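Local coordinates for proton-dependent oligopeptide transporter family protein (Xanthomonas campestris, PDB 6EI3) that probably carries small peptides across the membrane, coupled to proton movement, as a POT-family member of the major facilitator superfamily, at residues P5-N10 / S123-Q128; I24-L29 / W313-R318; E272-T277 / A281-V286; R287-V292 / K430-S435; V349-L354 / G409-S414. All coordinates share one frame; numbering follows the deposited sequence.

Contact 1: P5-N10 / S123-Q128; sequences PFIIGN and SFMVDQ
The ring of Phe124 meets Ile7 at its edge: the terminal methyl CD1 of Ile7 lies close to the ring plane, 3.7 Å from Phe124 CD2, and the two side chains cross at roughly a right angle. On one face, Gln128 sits almost over the centre, its NE2 3.6 Å above the ring plane. That amide is held by the backbone of the preceding turn, since Gln128 NE2 donates to Phe124 O at 2.9 Å in a nearly straight bond, with an N-H...O angle of 167°; its OE1 accepts from Val194 N and Gln3 NE2. A glutamine suits this place because its amide nitrogen can sit over the aromatic face while it bonds to the backbone. Tyr193 adds an edge-to-face partner for the same ring.

The contact joins the start of helix 4-22 to the short helix 121-127, two pieces of the all-helical major facilitator fold, with CA of Ile7 and CA of Met125 only 6.8 Å apart. Ile7 is branched, and the second branch matters too. With CG2 opposite the backbone N, that methyl reaches Met125 CG at 3.9 Å, while CG1 carries CD1 to the phenylalanine. Ile7 is modelled in two conformers, so the details hold for one of them. Met125 offers its CB and CG here, then bends twice and takes its sulfur away from Ile7, while its side chain also packs on Val140 and Phe141.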
# COMPACT_ATOMS: atom_id res chain seq x y z
N PRO A 5 -26.37 3.93 3.39
CA PRO A 5 -26.21 4.47 2.01
C PRO A 5 -25.26 5.68 1.90
O PRO A 5 -24.56 5.83 0.91
CB PRO A 5 -27.64 4.83 1.60
CG PRO A 5 -28.51 3.93 2.43
CD PRO A 5 -27.80 3.85 3.76
N PHE A 6 -25.23 6.53 2.94
CA PHE A 6 -24.35 7.71 2.98
C PHE A 6 -22.89 7.28 3.02
O PHE A 6 -22.05 7.94 2.41
CB PHE A 6 -24.69 8.61 4.17
CG PHE A 6 -26.10 9.17 4.12
CD1 PHE A 6 -26.37 10.33 3.39
CD2 PHE A 6 -27.14 8.55 4.78
CE1 PHE A 6 -27.67 10.84 3.33
CE2 PHE A 6 -28.44 9.05 4.72
CZ PHE A 6 -28.70 10.20 3.99
N ILE A 7 -22.60 6.15 3.71
CA ILE A 7 -21.26 5.55 3.84
C ILE A 7 -20.86 4.93 2.50
O ILE A 7 -19.73 5.08 2.05
CB ILE A 7 -21.26 4.48 4.99
CG1 ILE A 7 -21.62 5.11 6.37
CG2 ILE A 7 -19.94 3.66 5.05
CD1 ILE A 7 -20.70 6.15 6.94
N ILE A 8 -21.82 4.21 1.84
CA ILE A 8 -21.58 3.56 0.53
C ILE A 8 -21.28 4.65 -0.52
O ILE A 8 -20.29 4.52 -1.25
CB ILE A 8 -22.77 2.62 0.13
CG1 ILE A 8 -22.76 1.31 0.97
CG2 ILE A 8 -22.76 2.29 -1.39
CD1 ILE A 8 -24.11 0.48 0.92
N GLY A 9 -22.09 5.71 -0.55
CA GLY A 9 -21.93 6.85 -1.45
C GLY A 9 -20.57 7.51 -1.30
O GLY A 9 -19.86 7.72 -2.28
N ASN A 10 -20.18 7.80 -0.06
CA ASN A 10 -18.89 8.41 0.25
C ASN A 10 -17.75 7.48 -0.21
O ASN A 10 -16.82 7.96 -0.85
CB ASN A 10 -18.80 8.70 1.75
CG ASN A 10 -17.41 9.09 2.19
OD1 ASN A 10 -16.96 10.23 2.02
ND2 ASN A 10 -16.66 8.11 2.65
N SER A 123 -14.07 0.83 9.78
CA SER A 123 -14.36 0.72 11.22
C SER A 123 -15.62 1.51 11.59
O SER A 123 -16.45 1.03 12.36
CB SER A 123 -13.16 1.23 12.02
OG SER A 123 -13.41 1.04 13.40
N PHE A 124 -15.78 2.74 11.03
CA PHE A 124 -16.98 3.58 11.28
C PHE A 124 -18.21 2.93 10.69
O PHE A 124 -19.30 3.07 11.23
CB PHE A 124 -16.78 4.99 10.70
CG PHE A 124 -17.86 5.99 11.03
CD1 PHE A 124 -18.04 6.44 12.33
CD2 PHE A 124 -18.62 6.57 10.02
CE1 PHE A 124 -19.01 7.40 12.63
CE2 PHE A 124 -19.62 7.51 10.32
CZ PHE A 124 -19.78 7.94 11.62
N MET A 125 -18.05 2.24 9.55
CA MET A 125 -19.18 1.53 8.92
C MET A 125 -19.67 0.40 9.86
O MET A 125 -20.88 0.25 10.03
CB MET A 125 -18.74 0.94 7.56
CG MET A 125 -19.87 0.21 6.83
SD MET A 125 -19.99 -1.54 7.33
CE MET A 125 -18.53 -2.23 6.44
N VAL A 126 -18.75 -0.43 10.39
CA VAL A 126 -19.10 -1.55 11.29
C VAL A 126 -19.86 -1.01 12.55
O VAL A 126 -20.84 -1.63 12.97
CB VAL A 126 -17.87 -2.43 11.66
CG1 VAL A 126 -18.26 -3.58 12.60
CG2 VAL A 126 -17.19 -2.98 10.41
N ASP A 127 -19.45 0.17 13.07
CA ASP A 127 -20.07 0.86 14.23
C ASP A 127 -21.57 1.12 14.01
O ASP A 127 -22.29 1.27 14.98
CB ASP A 127 -19.40 2.23 14.48
CG ASP A 127 -18.00 2.20 15.06
OD1 ASP A 127 -17.54 1.10 15.44
OD2 ASP A 127 -17.35 3.28 15.12
N GLN A 128 -22.02 1.24 12.75
CA GLN A 128 -23.42 1.54 12.44
C GLN A 128 -24.38 0.40 12.72
O GLN A 128 -25.58 0.63 12.79
CB GLN A 128 -23.57 2.05 10.99
CG GLN A 128 -22.65 3.23 10.64
CD GLN A 128 -22.68 4.32 11.69
OE1 GLN A 128 -23.74 4.82 12.05
NE2 GLN A 128 -21.52 4.65 12.25

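Contact 2: I24-L29 / W313-R318; sequences ILVQFL and WVLQGR
Val26 overlaps the end of Leu315: CG1 of the valine rests against Leu315 CD2 at 3.7 Å, with Leu315 CG hardly farther, and the two side chains cross at about a right angle. The CA atoms of Gln27 and Val314 lie 6.9 Å apart, and short, branched side chains meet across this buried separation. Val314 CG1 meets the next side chain, approaching OE1 of Gln27 at 4.0 Å.

Gln27 swings its CG opposite the backbone N (chi1 -173°) and then bends at chi2, which carries its amide to Arg318. There NE2 passes over the aliphatic stem of the arginine, 3.7 Å from Arg318 CG, and comes in near the plane of the guanidinium at its edge, while the amide and guanidinium planes stand 82° apart. Two donors cannot bond each other, so a water does the joining: it accepts from Gln27 NE2 at 2.8 Å and from Arg318 NE at 2.9 Å. At the other end of the amide, OE1 is hydrogen-bonded to Ser329 OG, which fixes the rotation of the group.

An apolar patch beside a water-bridged polar one thus joins helix 25-30, near the start of the chain, to helix 312-317, nearly 300 residues later, a long-range helix-to-helix join within the all-helical major facilitator fold.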
# COMPACT_ATOMS: atom_id res chain seq x y z
N ILE A 24 -3.41 8.65 -13.44
CA ILE A 24 -3.00 9.56 -14.53
C ILE A 24 -1.80 10.40 -14.11
O ILE A 24 -1.28 11.15 -14.94
CB ILE A 24 -4.13 10.46 -15.10
CG1 ILE A 24 -4.79 11.32 -14.01
CG2 ILE A 24 -5.13 9.67 -15.88
CD1 ILE A 24 -5.18 12.73 -14.43
N LEU A 25 -1.40 10.34 -12.84
CA LEU A 25 -0.35 11.22 -12.32
C LEU A 25 0.97 11.18 -13.12
O LEU A 25 1.48 12.24 -13.50
CB LEU A 25 -0.10 10.97 -10.81
CG LEU A 25 0.91 11.94 -10.11
CD1 LEU A 25 0.48 13.42 -10.29
CD2 LEU A 25 1.00 11.64 -8.60
N VAL A 26 1.54 9.99 -13.36
CA VAL A 26 2.80 9.85 -14.10
C VAL A 26 2.66 10.29 -15.58
O VAL A 26 3.51 11.03 -16.07
CB VAL A 26 3.38 8.42 -13.93
CG1 VAL A 26 4.56 8.19 -14.87
CG2 VAL A 26 3.86 8.23 -12.49
N GLN A 27 1.57 9.87 -16.27
CA GLN A 27 1.36 10.27 -17.66
C GLN A 27 1.19 11.78 -17.76
O GLN A 27 1.71 12.40 -18.69
CB GLN A 27 0.16 9.53 -18.28
CG GLN A 27 0.01 9.81 -19.80
CD GLN A 27 -0.37 8.61 -20.62
OE1 GLN A 27 -0.92 7.62 -20.13
NE2 GLN A 27 -0.09 8.67 -21.92
N PHE A 28 0.50 12.40 -16.78
CA PHE A 28 0.40 13.86 -16.78
C PHE A 28 1.81 14.45 -16.53
O PHE A 28 2.22 15.37 -17.23
CB PHE A 28 -0.57 14.37 -15.67
CG PHE A 28 -0.32 15.83 -15.32
CD1 PHE A 28 -0.61 16.84 -16.23
CD2 PHE A 28 0.27 16.18 -14.11
CE1 PHE A 28 -0.31 18.18 -15.94
CE2 PHE A 28 0.56 17.51 -13.82
CZ PHE A 28 0.25 18.50 -14.72
N LEU A 29 2.52 13.95 -15.49
CA LEU A 29 3.82 14.54 -15.12
C LEU A 29 4.89 14.52 -16.21
O LEU A 29 5.60 15.50 -16.38
CB LEU A 29 4.39 13.91 -13.83
CG LEU A 29 3.71 14.32 -12.50
CD1 LEU A 29 4.18 13.43 -11.37
CD2 LEU A 29 3.96 15.81 -12.16
N TRP A 313 5.35 0.98 -15.51
CA TRP A 313 4.61 0.34 -16.61
C TRP A 313 3.92 1.35 -17.51
O TRP A 313 3.82 1.13 -18.72
CB TRP A 313 3.60 -0.68 -16.09
CG TRP A 313 4.20 -1.90 -15.44
CD1 TRP A 313 5.46 -2.05 -14.96
CD2 TRP A 313 3.50 -3.12 -15.16
NE1 TRP A 313 5.62 -3.32 -14.43
CE2 TRP A 313 4.42 -3.99 -14.52
CE3 TRP A 313 2.21 -3.59 -15.43
CZ2 TRP A 313 4.08 -5.29 -14.13
CZ3 TRP A 313 1.87 -4.88 -15.06
CH2 TRP A 313 2.80 -5.72 -14.43
N VAL A 314 3.43 2.45 -16.93
CA VAL A 314 2.80 3.52 -17.74
C VAL A 314 3.83 4.11 -18.69
O VAL A 314 3.54 4.29 -19.88
CB VAL A 314 2.09 4.60 -16.87
CG1 VAL A 314 1.71 5.81 -17.72
CG2 VAL A 314 0.86 4.03 -16.17
N LEU A 315 5.04 4.40 -18.16
CA LEU A 315 6.15 4.98 -18.93
C LEU A 315 6.56 4.05 -20.06
O LEU A 315 6.92 4.53 -21.13
CB LEU A 315 7.34 5.29 -18.02
CG LEU A 315 7.10 6.42 -17.01
CD1 LEU A 315 8.18 6.45 -15.93
CD2 LEU A 315 6.90 7.80 -17.71
N GLN A 316 6.50 2.73 -19.84
CA GLN A 316 6.77 1.74 -20.88
C GLN A 316 5.63 1.80 -21.90
O GLN A 316 5.89 1.90 -23.09
CB GLN A 316 6.86 0.31 -20.29
CG GLN A 316 7.12 -0.73 -21.38
CD GLN A 316 7.16 -2.14 -20.87
OE1 GLN A 316 6.15 -2.71 -20.49
NE2 GLN A 316 8.32 -2.76 -20.96
N GLY A 317 4.38 1.74 -21.42
CA GLY A 317 3.18 1.76 -22.26
C GLY A 317 3.14 2.88 -23.28
O GLY A 317 2.74 2.66 -24.43
N ARG A 318 3.60 4.08 -22.89
CA ARG A 318 3.64 5.29 -23.72
C ARG A 318 4.46 5.11 -25.00
O ARG A 318 4.17 5.77 -25.98
CB ARG A 318 4.20 6.47 -22.92
CG ARG A 318 3.24 7.01 -21.85
CD ARG A 318 3.82 8.27 -21.21
NE ARG A 318 3.83 9.41 -22.14
CZ ARG A 318 4.93 9.99 -22.62
NH1 ARG A 318 6.13 9.57 -22.23
NH2 ARG A 318 4.84 11.01 -23.45
O HOH W 1 1.42 10.88 -22.78

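Contact 3: E272-T277 / A281-V286; sequences ERARGT and AAVDGV
Val283 presses both its methyls against residues 274-275, and the backbones run close here, with Val283 CA and Arg275 CA 6.2 Å apart. Its CG2 packs on Ala274 CB at 3.9 Å, where a small methyl lets the loop come close to the helix. Its CG1 lies 3.4 Å from Arg275 NE, a nitrogen that the contact buries and that has no polar partner in the model, while the methylenes CG and CD of the arginine pass the same methyl.

Asp284 follows, with its OD1 forming a salt bridge to Arg275 NH2 at 2.8 Å; the carboxylate and guanidinium planes are nearly perpendicular, 86° apart. Arginine fits here because its long chain, bent at chi2 (-82°), can run past the valine before presenting its charge. Over one face of the same guanidinium lies Glu272: its OE1 approaches Arg275 NH1 at 2.8 Å from well out of the plane, so that attraction rests on charge rather than on an aimed N-H. The arginine thus lies between two acids, Glu272 OE2 and Asp284 OD1 being 5.8 Å apart. Its positive charge probably eases their proximity, together with that of Arg287, to which Glu272 OE2 is also salt-bridged.

Together Glu272, Arg275 and Asp284 make a salt-bridge network that ties the loop after helix 248-270 to helix 281-306, into which it leads.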
# COMPACT_ATOMS: atom_id res chain seq x y z
N GLU A 272 9.66 -11.91 27.21
CA GLU A 272 9.38 -12.81 28.34
C GLU A 272 9.33 -12.08 29.69
O GLU A 272 8.66 -12.56 30.59
CB GLU A 272 10.34 -14.01 28.38
CG GLU A 272 10.13 -15.00 27.24
CD GLU A 272 8.75 -15.62 27.13
OE1 GLU A 272 8.30 -16.24 28.12
OE2 GLU A 272 8.12 -15.49 26.06
N ARG A 273 9.98 -10.89 29.81
CA ARG A 273 9.99 -10.08 31.05
C ARG A 273 8.64 -9.38 31.31
O ARG A 273 8.47 -8.72 32.35
CB ARG A 273 11.13 -9.05 31.03
CG ARG A 273 12.52 -9.61 30.77
CD ARG A 273 13.49 -8.47 30.68
NE ARG A 273 14.85 -8.91 30.37
CZ ARG A 273 15.92 -8.13 30.49
NH1 ARG A 273 15.81 -6.90 30.96
NH2 ARG A 273 17.12 -8.60 30.18
N ALA A 274 7.67 -9.50 30.37
CA ALA A 274 6.33 -8.93 30.49
C ALA A 274 5.33 -9.94 31.08
O ALA A 274 4.27 -9.52 31.55
CB ALA A 274 5.84 -8.46 29.12
N ARG A 275 5.68 -11.26 31.07
CA ARG A 275 4.87 -12.41 31.52
C ARG A 275 4.21 -12.29 32.90
O ARG A 275 3.16 -12.91 33.12
CB ARG A 275 5.67 -13.73 31.46
CG ARG A 275 5.82 -14.32 30.07
CD ARG A 275 4.60 -15.12 29.63
NE ARG A 275 4.59 -15.29 28.18
CZ ARG A 275 5.14 -16.32 27.54
NH1 ARG A 275 5.72 -17.30 28.22
NH2 ARG A 275 5.11 -16.38 26.22
N GLY A 276 4.85 -11.55 33.81
CA GLY A 276 4.31 -11.35 35.15
C GLY A 276 3.28 -10.24 35.17
O GLY A 276 2.14 -10.45 35.61
N THR A 277 3.68 -9.07 34.65
CA THR A 277 2.91 -7.83 34.53
C THR A 277 1.64 -7.98 33.67
O THR A 277 0.68 -7.23 33.87
CB THR A 277 3.82 -6.73 33.94
OG1 THR A 277 5.15 -6.87 34.45
CG2 THR A 277 3.30 -5.31 34.19
N ALA A 281 -1.88 -14.34 27.58
CA ALA A 281 -2.59 -14.25 26.29
C ALA A 281 -2.25 -12.91 25.61
O ALA A 281 -2.34 -12.80 24.38
CB ALA A 281 -4.09 -14.36 26.49
N ALA A 282 -1.83 -11.91 26.41
CA ALA A 282 -1.39 -10.58 25.98
C ALA A 282 0.06 -10.65 25.48
O ALA A 282 0.35 -10.12 24.41
CB ALA A 282 -1.51 -9.59 27.14
N VAL A 283 0.95 -11.34 26.25
CA VAL A 283 2.38 -11.53 25.91
C VAL A 283 2.53 -12.40 24.65
O VAL A 283 3.28 -12.03 23.74
CB VAL A 283 3.22 -12.05 27.11
CG1 VAL A 283 4.69 -12.24 26.72
CG2 VAL A 283 3.11 -11.11 28.30
N ASP A 284 1.80 -13.55 24.60
CA ASP A 284 1.77 -14.47 23.46
C ASP A 284 1.24 -13.74 22.23
O ASP A 284 1.75 -13.93 21.14
CB ASP A 284 0.88 -15.70 23.75
CG ASP A 284 1.35 -16.63 24.85
OD1 ASP A 284 2.48 -16.44 25.36
OD2 ASP A 284 0.57 -17.54 25.23
N GLY A 285 0.22 -12.90 22.44
CA GLY A 285 -0.40 -12.07 21.41
C GLY A 285 0.56 -11.09 20.76
O GLY A 285 0.50 -10.89 19.55
N VAL A 286 1.48 -10.51 21.56
CA VAL A 286 2.51 -9.58 21.08
C VAL A 286 3.61 -10.39 20.36
O VAL A 286 4.14 -9.91 19.37
CB VAL A 286 3.04 -8.64 22.21
CG1 VAL A 286 4.26 -7.83 21.77
CG2 VAL A 286 1.93 -7.70 22.68

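Contact 4: R287-V292 / K430-S435; sequences RALLRV and KGVVMS
Leu289 buries the most surface here, and it does so mainly through a single methyl. CD1 lies 3.8 Å from Val433 CG2 and 3.9 Å from Val432 CG1, so one leucine tip touches two successive valines on the facing helix, crossing both side chains at a slant. Leu289 CG adds a longer approach to Val432 CG1, at 4.1 Å. The leucine adopts an uncommon first torsion: chi1 is -114°, about midway between two of the usual staggered positions, a conformation that normally costs some energy. Beyond the two valines, Phe206, Ala425 and Met429 also touch this side chain.

Val433 takes the next largest share. Its CA is the one that comes nearest to Leu289 CA, at 7.3 Å, and the methyl it offers, CG2, is the one beside its own backbone N. Val432 presents the other kind of branch, CG1, which stands opposite the backbone N (chi1 180°). Branching at CB puts both methyls of a valine close to the backbone, which suits residues that meet a longer partner. Leucine, one bond longer, spans the remaining gap.

No hydrogen bond links the two segments; the join is purely apolar. Phe206 packs against Val432 as well as Leu289, and Ala425 against Val433 too. Leu290 and Arg291, next along the chain, touch a bound monoacylglycerol. Such side-chain contact between helix 281-306 and helix 430-456 is the kind of apolar interhelical packing found in the helical bundle of the major facilitator fold.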
# COMPACT_ATOMS: atom_id res chain seq x y z
N ARG A 287 3.91 -11.63 20.85
CA ARG A 287 4.87 -12.53 20.19
C ARG A 287 4.38 -12.89 18.78
O ARG A 287 5.16 -12.86 17.83
CB ARG A 287 5.08 -13.82 21.01
CG ARG A 287 6.29 -14.62 20.54
CD ARG A 287 6.83 -15.62 21.55
NE ARG A 287 7.44 -15.00 22.73
CZ ARG A 287 8.66 -14.47 22.79
NH1 ARG A 287 9.42 -14.44 21.70
NH2 ARG A 287 9.12 -13.96 23.92
N ALA A 288 3.07 -13.20 18.66
CA ALA A 288 2.41 -13.53 17.41
C ALA A 288 2.46 -12.32 16.45
O ALA A 288 2.78 -12.49 15.27
CB ALA A 288 0.97 -13.93 17.67
N LEU A 289 2.21 -11.09 16.98
CA LEU A 289 2.27 -9.83 16.21
C LEU A 289 3.67 -9.58 15.65
O LEU A 289 3.78 -9.11 14.52
CB LEU A 289 1.86 -8.63 17.10
CG LEU A 289 0.56 -7.86 16.78
CD1 LEU A 289 0.42 -7.54 15.29
CD2 LEU A 289 -0.65 -8.55 17.33
N LEU A 290 4.73 -9.88 16.43
CA LEU A 290 6.11 -9.70 15.97
C LEU A 290 6.50 -10.70 14.88
O LEU A 290 7.24 -10.34 13.96
CB LEU A 290 7.11 -9.71 17.12
CG LEU A 290 7.00 -8.55 18.10
CD1 LEU A 290 7.87 -8.80 19.33
CD2 LEU A 290 7.33 -7.17 17.43
N ARG A 291 5.98 -11.93 14.95
CA ARG A 291 6.19 -12.93 13.90
C ARG A 291 5.52 -12.46 12.61
O ARG A 291 6.08 -12.63 11.54
CB ARG A 291 5.63 -14.29 14.33
CG ARG A 291 6.48 -14.96 15.39
CD ARG A 291 6.07 -16.41 15.51
NE ARG A 291 6.54 -17.02 16.75
CZ ARG A 291 5.78 -17.19 17.82
NH1 ARG A 291 4.51 -16.78 17.83
NH2 ARG A 291 6.28 -17.77 18.91
N VAL A 292 4.34 -11.81 12.72
CA VAL A 292 3.57 -11.23 11.61
C VAL A 292 4.36 -10.10 10.96
O VAL A 292 4.39 -10.00 9.73
CB VAL A 292 2.15 -10.78 12.07
CG1 VAL A 292 1.56 -9.69 11.16
CG2 VAL A 292 1.21 -11.97 12.16
N LYS A 430 -6.40 -6.25 16.09
CA LYS A 430 -6.66 -6.12 14.64
C LYS A 430 -6.20 -4.78 14.05
O LYS A 430 -5.84 -4.71 12.87
CB LYS A 430 -8.15 -6.30 14.33
CG LYS A 430 -8.60 -7.74 14.11
CD LYS A 430 -10.11 -7.77 13.95
CE LYS A 430 -10.72 -9.12 14.24
NZ LYS A 430 -12.20 -9.04 14.38
N GLY A 431 -6.28 -3.72 14.87
CA GLY A 431 -5.88 -2.37 14.50
C GLY A 431 -4.39 -2.26 14.26
O GLY A 431 -3.95 -1.54 13.36
N VAL A 432 -3.60 -2.98 15.09
CA VAL A 432 -2.14 -3.05 15.02
C VAL A 432 -1.74 -3.80 13.73
O VAL A 432 -0.81 -3.37 13.05
CB VAL A 432 -1.54 -3.73 16.29
CG1 VAL A 432 -0.01 -3.82 16.21
CG2 VAL A 432 -1.97 -3.00 17.56
N VAL A 433 -2.43 -4.93 13.43
CA VAL A 433 -2.20 -5.72 12.22
C VAL A 433 -2.37 -4.83 10.99
O VAL A 433 -1.50 -4.82 10.11
CB VAL A 433 -3.12 -6.96 12.14
CG1 VAL A 433 -3.09 -7.60 10.75
CG2 VAL A 433 -2.76 -7.99 13.21
N MET A 434 -3.48 -4.08 10.95
CA MET A 434 -3.80 -3.18 9.86
C MET A 434 -2.78 -2.05 9.70
O MET A 434 -2.39 -1.75 8.58
CB MET A 434 -5.23 -2.65 9.99
CG MET A 434 -5.84 -2.36 8.65
SD MET A 434 -6.04 -3.89 7.67
CE MET A 434 -5.62 -3.26 6.11
N SER A 435 -2.32 -1.46 10.81
CA SER A 435 -1.30 -0.41 10.77
C SER A 435 -0.02 -0.96 10.13
O SER A 435 0.52 -0.31 9.24
CB SER A 435 -1.01 0.13 12.17
OG SER A 435 -2.14 0.82 12.68

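Contact 5: V349-L354 / G409-S414; sequences VLYPLL and GEVLVS
Tyr351 reaches out to Leu412 with its phenol end: CD2 of the leucine lies 3.4 Å from Tyr351 OH and 4.1 Å from Tyr351 CE1, at the edge of the ring and near its plane. The two backbones stay well apart, 10.6 Å between CA of Tyr351 and CA of Leu412, and a long, rigid side chain is what spans such a gap. The first torsion sets its direction, with CG opposite the carbonyl carbon (chi1 -55°). The second, chi2 of -30°, turns the ring well away from the near-perpendicular setting most aromatic side chains prefer, so that its edge meets Leu412 CD2. Leu412 starts in the same way, with chi1 of -72°, and brings CD2 toward the tyrosine although its CB does not aim there. Val411 takes a minor part, its CG1 no nearer than 4.5 Å to Tyr351 OH.

Helix 334-357 is kinked at Pro352, directly after the tyrosine. Asn346, five residues earlier, hydrogen-bonds Tyr351 OH through its ND2, and Arg366 makes a cation-pi contact with the ring.

A water lies between the helices, 2.7 Å from Tyr351 OH and 2.8 Å from Val411 O, to which it donates. The hydroxyl therefore has two polar partners, the water and Asn346, and residues 349-354 and 409-414, with no direct hydrogen bond between them, are joined by a water bridge alongside van der Waals contact.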
# COMPACT_ATOMS: atom_id res chain seq x y z
N VAL A 349 -12.15 -22.63 -8.53
CA VAL A 349 -11.51 -23.58 -9.44
C VAL A 349 -10.12 -24.04 -8.97
O VAL A 349 -9.94 -25.24 -8.75
CB VAL A 349 -11.47 -23.06 -10.92
CG1 VAL A 349 -10.89 -24.11 -11.87
CG2 VAL A 349 -12.85 -22.61 -11.40
N LEU A 350 -9.14 -23.12 -8.87
CA LEU A 350 -7.74 -23.43 -8.55
C LEU A 350 -7.50 -24.04 -7.15
O LEU A 350 -6.83 -25.07 -7.08
CB LEU A 350 -6.82 -22.23 -8.77
CG LEU A 350 -5.30 -22.48 -8.66
CD1 LEU A 350 -4.83 -23.55 -9.65
CD2 LEU A 350 -4.53 -21.21 -8.84
N TYR A 351 -7.98 -23.39 -6.07
CA TYR A 351 -7.77 -23.91 -4.70
C TYR A 351 -8.49 -25.25 -4.52
O TYR A 351 -7.79 -26.21 -4.21
CB TYR A 351 -8.11 -22.90 -3.58
CG TYR A 351 -7.38 -21.57 -3.68
CD1 TYR A 351 -6.11 -21.49 -4.26
CD2 TYR A 351 -7.93 -20.41 -3.17
CE1 TYR A 351 -5.45 -20.27 -4.39
CE2 TYR A 351 -7.27 -19.18 -3.26
CZ TYR A 351 -6.02 -19.12 -3.86
OH TYR A 351 -5.36 -17.92 -3.96
N PRO A 352 -9.81 -25.39 -4.88
CA PRO A 352 -10.45 -26.71 -4.78
C PRO A 352 -9.75 -27.80 -5.59
O PRO A 352 -9.61 -28.90 -5.08
CB PRO A 352 -11.87 -26.45 -5.27
CG PRO A 352 -12.12 -25.03 -4.91
CD PRO A 352 -10.81 -24.37 -5.28
N LEU A 353 -9.22 -27.48 -6.79
CA LEU A 353 -8.46 -28.43 -7.63
C LEU A 353 -7.25 -28.92 -6.85
O LEU A 353 -7.16 -30.11 -6.57
CB LEU A 353 -8.01 -27.78 -8.96
CG LEU A 353 -7.10 -28.62 -9.89
CD1 LEU A 353 -7.83 -29.87 -10.45
CD2 LEU A 353 -6.57 -27.78 -11.04
N LEU A 354 -6.36 -27.97 -6.45
CA LEU A 354 -5.12 -28.17 -5.69
C LEU A 354 -5.35 -29.04 -4.43
O LEU A 354 -4.55 -29.94 -4.19
CB LEU A 354 -4.51 -26.80 -5.32
CG LEU A 354 -3.34 -26.24 -6.16
CD1 LEU A 354 -3.47 -26.56 -7.64
CD2 LEU A 354 -3.20 -24.73 -5.96
N GLY A 409 -0.40 -12.83 -8.84
CA GLY A 409 0.44 -12.70 -7.66
C GLY A 409 -0.25 -11.94 -6.54
O GLY A 409 -0.27 -12.39 -5.40
N GLU A 410 -0.89 -10.80 -6.89
CA GLU A 410 -1.64 -9.96 -5.95
C GLU A 410 -2.72 -10.75 -5.20
O GLU A 410 -2.77 -10.69 -3.98
CB GLU A 410 -2.27 -8.76 -6.67
CG GLU A 410 -3.14 -7.91 -5.76
CD GLU A 410 -4.06 -6.90 -6.43
OE1 GLU A 410 -4.16 -6.89 -7.67
OE2 GLU A 410 -4.66 -6.10 -5.68
N VAL A 411 -3.58 -11.48 -5.94
CA VAL A 411 -4.65 -12.31 -5.39
C VAL A 411 -4.07 -13.39 -4.43
O VAL A 411 -4.65 -13.65 -3.38
CB VAL A 411 -5.54 -12.92 -6.53
CG1 VAL A 411 -6.40 -14.06 -6.02
CG2 VAL A 411 -6.40 -11.84 -7.19
N LEU A 412 -2.88 -13.92 -4.76
CA LEU A 412 -2.19 -14.93 -3.96
C LEU A 412 -1.53 -14.35 -2.69
O LEU A 412 -1.56 -15.01 -1.66
CB LEU A 412 -1.14 -15.68 -4.78
CG LEU A 412 -1.61 -16.68 -5.84
CD1 LEU A 412 -0.43 -17.10 -6.73
CD2 LEU A 412 -2.22 -17.93 -5.20
N VAL A 413 -0.90 -13.16 -2.76
CA VAL A 413 -0.20 -12.68 -1.56
C VAL A 413 -0.96 -11.54 -0.84
O VAL A 413 -1.08 -11.58 0.39
CB VAL A 413 1.31 -12.36 -1.81
CG1 VAL A 413 1.52 -11.26 -2.85
CG2 VAL A 413 2.06 -12.04 -0.51
N SER A 414 -1.44 -10.53 -1.59
CA SER A 414 -2.11 -9.36 -1.02
C SER A 414 -3.44 -9.69 -0.39
O SER A 414 -3.65 -9.28 0.76
CB SER A 414 -2.25 -8.24 -2.05
OG SER A 414 -2.70 -7.07 -1.42
O HOH W 2 -5.95 -15.87 -2.27

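Contacts 3 and 4 form a continuous unit on helix 281-306: their centres are 14 Å apart, and a salt bridge of 2.8 Å from Glu272 OE2 to Arg287 NH2 joins them directly. Contact 2 uses the following helix, 312-317, yet its centre lies 49 Å from that of contact 3, on the opposite side of the chain's centre. Contact 5 is nested in sequence within the loop that contact 4 closes, and the nearest atoms of the two are about 8 Å apart. Contact 1 comes equally near contact 4. A bound monoacylglycerol touches Leu290 and Arg291 in the 287-292 segment of contact 4, and a monoacylglycerol lies about 7 Å from the Leu412 side chain in contact 5.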